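Local structure of putative lipoprotein (Bacteroides thetaiotaomicron, 4Q1Z) at residues A[344-349]-A[380-385]. The protein is a putative lipoprotein of unknown function, a two-domain, strand-rich member of the DUF4876 family. Residues are numbered along the deposited sequence; the frame is centred on the assembly and turned at random.
Sequences GIARKL and RGVVPV
G344 pairs with V382 and I345 with R380, an antiparallel ladder whose register slips by one residue: G381 and V382 both face G344, the geometry of a G1 beta bulge. The positive phi of G381 (63°) fits that assignment. The bulge lies on strand 378-382, an outermost strand of the large mixed sheet in this chain, while strand 108-114 flanks strand 344-347 across its other edge.

Two backbone bonds fix the pairing, and they differ in quality. G344 N reaches V382 O at 2.9 Å, nearly straight (165° at the hydrogen) and in the carbonyl plane. The return bond, V382 N to G344 O at 3.1 Å, is more bent, and its donor stands above the plane of the G344 carbonyl.

Among the side chains, V382 does most of the touching. Its chi1 of -62° sets CG1 anti to the carbonyl carbon and leaves CG2 between the backbone N and that carbon. From there CG2 lies over the G344 peptide, 3.6 Å from G344 O, and meets A346 CB at 3.9 Å, an apolar contact between the second bulge residue and the strand residue two past G344. On the other face, I345 and R380 stand side by side, I345 CG2 approaching R380 CA at 4.3 Å. The R380 guanidinium continues to a cation-pi contact with W335, and I345 also packs on I113 of strand 108-114.

The chain turns its corner at G381, and the loop after V382 brings P384 beside G344. There CG and CD of the P384 ring approach G344 N, at 3.7 Å and 4.0 Å, the same nitrogen that donates to V382 O.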
ATOM      1  N   GLY A 344     -11.517   9.616   8.229  1.00 49.69           N
ATOM      2  CA  GLY A 344     -10.508   8.601   8.020  1.00 48.37           C
ATOM      3  C   GLY A 344      -9.101   9.143   7.992  1.00 52.46           C
ATOM      4  O   GLY A 344      -8.824  10.234   8.503  1.00 52.87           O
ATOM      5  N   ILE A 345      -8.211   8.347   7.394  1.00 47.63           N
ATOM      6  CA  ILE A 345      -6.786   8.616   7.245  1.00 45.94           C
ATOM      7  C   ILE A 345      -6.416   8.408   5.757  1.00 49.77           C
ATOM      8  O   ILE A 345      -6.961   7.536   5.077  1.00 48.96           O
ATOM      9  CB  ILE A 345      -5.921   7.748   8.231  1.00 47.22           C
ATOM     10  CG1 ILE A 345      -6.159   6.226   8.038  1.00 45.32           C
ATOM     11  CG2 ILE A 345      -6.119   8.187   9.720  1.00 46.67           C
ATOM     12  CD1 ILE A 345      -5.107   5.321   8.533  1.00 43.31           C
ATOM     13  N   ALA A 346      -5.532   9.248   5.248  1.00 46.78           N
ATOM     14  CA  ALA A 346      -5.122   9.178   3.860  1.00 46.51           C
ATOM     15  C   ALA A 346      -3.595   9.321   3.761  1.00 50.74           C
ATOM     16  O   ALA A 346      -3.026  10.209   4.380  1.00 51.05           O
ATOM     17  CB  ALA A 346      -5.837  10.268   3.055  1.00 47.95           C
ATOM     18  N   ARG A 347      -2.934   8.434   3.014  1.00 47.99           N
ATOM     19  CA  ARG A 347      -1.474   8.477   2.836  1.00 47.94           C
ATOM     20  C   ARG A 347      -1.081   9.725   2.050  1.00 55.27           C
ATOM     21  O   ARG A 347      -1.763  10.094   1.085  1.00 57.36           O
ATOM     22  CB  ARG A 347      -0.995   7.212   2.127  1.00 45.18           C
ATOM     23  CG  ARG A 347       0.476   6.925   2.227  1.00 43.65           C
ATOM     24  CD  ARG A 347       0.744   5.423   2.201  1.00 43.92           C
ATOM     25  NE  ARG A 347       1.846   5.158   3.114  1.00 50.89           N
ATOM     26  CZ  ARG A 347       1.925   4.148   3.958  1.00 60.98           C
ATOM     27  NH1 ARG A 347       1.004   3.202   3.953  1.00 51.36           N
ATOM     28  NH2 ARG A 347       2.936   4.064   4.799  1.00 64.55           N
ATOM     29  N   LYS A 348      -0.004  10.399   2.509  1.00 51.26           N
ATOM     30  CA  LYS A 348       0.548  11.611   1.902  1.00 49.94           C
ATOM     31  C   LYS A 348       1.270  11.271   0.633  1.00 52.64           C
ATOM     32  O   LYS A 348       1.869  10.204   0.536  1.00 49.34           O
ATOM     33  CB  LYS A 348       1.533  12.321   2.860  1.00 50.72           C
ATOM     34  CG  LYS A 348       0.895  12.995   4.065  1.00 46.45           C
ATOM     35  CD  LYS A 348       1.993  13.526   4.986  1.00 48.22           C
ATOM     36  CE  LYS A 348       1.469  13.902   6.348  1.00 63.33           C
ATOM     37  NZ  LYS A 348       2.586  14.176   7.283  1.00 80.75           N
ATOM     38  N   LEU A 349       1.248  12.200  -0.323  1.00 52.31           N
ATOM     39  CA  LEU A 349       1.950  12.096  -1.592  1.00 52.79           C
ATOM     40  C   LEU A 349       3.422  12.379  -1.385  1.00 59.69           C
ATOM     41  O   LEU A 349       3.771  13.214  -0.549  1.00 60.05           O
ATOM     42  CB  LEU A 349       1.370  13.114  -2.585  1.00 53.64           C
ATOM     43  CG  LEU A 349      -0.019  12.830  -3.121  1.00 58.25           C
ATOM     44  CD1 LEU A 349      -0.648  14.089  -3.670  1.00 59.56           C
ATOM     45  CD2 LEU A 349       0.028  11.815  -4.194  1.00 59.66           C
ATOM     46  N   ARG A 380      -4.476  12.896   8.940  1.00 53.62           N
ATOM     47  CA  ARG A 380      -5.463  12.445   9.909  1.00 52.44           C
ATOM     48  C   ARG A 380      -6.746  13.262   9.893  1.00 58.17           C
ATOM     49  O   ARG A 380      -6.701  14.481   9.709  1.00 59.11           O
ATOM     50  CB  ARG A 380      -4.863  12.520  11.307  1.00 50.97           C
ATOM     51  CG  ARG A 380      -3.720  11.563  11.534  1.00 55.34           C
ATOM     52  CD  ARG A 380      -3.236  11.661  12.946  1.00 57.16           C
ATOM     53  NE  ARG A 380      -2.652  12.970  13.233  1.00 58.21           N
ATOM     54  CZ  ARG A 380      -1.369  13.274  13.062  1.00 66.28           C
ATOM     55  NH1 ARG A 380      -0.520  12.367  12.583  1.00 49.65           N
ATOM     56  NH2 ARG A 380      -0.924  14.482  13.373  1.00 45.28           N
ATOM     57  N   GLY A 381      -7.863  12.577  10.139  1.00 54.31           N
ATOM     58  CA  GLY A 381      -9.195  13.166  10.214  1.00 54.70           C
ATOM     59  C   GLY A 381      -9.711  13.796   8.937  1.00 57.59           C
ATOM     60  O   GLY A 381     -10.370  14.833   8.997  1.00 59.19           O
ATOM     61  N   VAL A 382      -9.412  13.178   7.781  1.00 52.53           N
ATOM     62  CA  VAL A 382      -9.876  13.625   6.460  1.00 52.24           C
ATOM     63  C   VAL A 382     -11.304  13.113   6.224  1.00 57.79           C
ATOM     64  O   VAL A 382     -11.712  12.131   6.844  1.00 56.99           O
ATOM     65  CB  VAL A 382      -8.938  13.169   5.299  1.00 53.62           C
ATOM     66  CG1 VAL A 382      -7.549  13.756   5.431  1.00 52.56           C
ATOM     67  CG2 VAL A 382      -8.872  11.648   5.173  1.00 52.11           C
ATOM     68  N   VAL A 383     -12.052  13.747   5.321  1.00 56.19           N
ATOM     69  CA  VAL A 383     -13.356  13.210   4.955  1.00 56.27           C
ATOM     70  C   VAL A 383     -13.046  12.044   4.011  1.00 59.09           C
ATOM     71  O   VAL A 383     -12.363  12.287   3.007  1.00 58.58           O
ATOM     72  CB  VAL A 383     -14.324  14.249   4.336  1.00 61.25           C
ATOM     73  CG1 VAL A 383     -15.578  13.567   3.797  1.00 60.86           C
ATOM     74  CG2 VAL A 383     -14.692  15.325   5.356  1.00 61.81           C
ATOM     75  N   PRO A 384     -13.484  10.781   4.323  1.00 53.33           N
ATOM     76  CA  PRO A 384     -13.140   9.640   3.448  1.00 51.55           C
ATOM     77  C   PRO A 384     -13.569   9.840   2.010  1.00 54.29           C
ATOM     78  O   PRO A 384     -14.648  10.379   1.750  1.00 54.63           O
ATOM     79  CB  PRO A 384     -13.873   8.470   4.098  1.00 52.29           C
ATOM     80  CG  PRO A 384     -13.952   8.867   5.517  1.00 55.83           C
ATOM     81  CD  PRO A 384     -14.270  10.314   5.480  1.00 52.74           C
ATOM     82  N   VAL A 385     -12.657   9.495   1.086  1.00 49.45           N
ATOM     83  CA  VAL A 385     -12.865   9.560  -0.365  1.00 49.41           C
ATOM     84  C   VAL A 385     -12.362   8.259  -0.964  1.00 53.94           C
ATOM     85  O   VAL A 385     -11.301   7.784  -0.566  1.00 51.78           O
ATOM     86  CB  VAL A 385     -12.203  10.810  -1.033  1.00 52.72           C
ATOM     87  CG1 VAL A 385     -12.248  10.724  -2.558  1.00 52.60           C
ATOM     88  CG2 VAL A 385     -12.864  12.112  -0.564  1.00 53.07           C
TER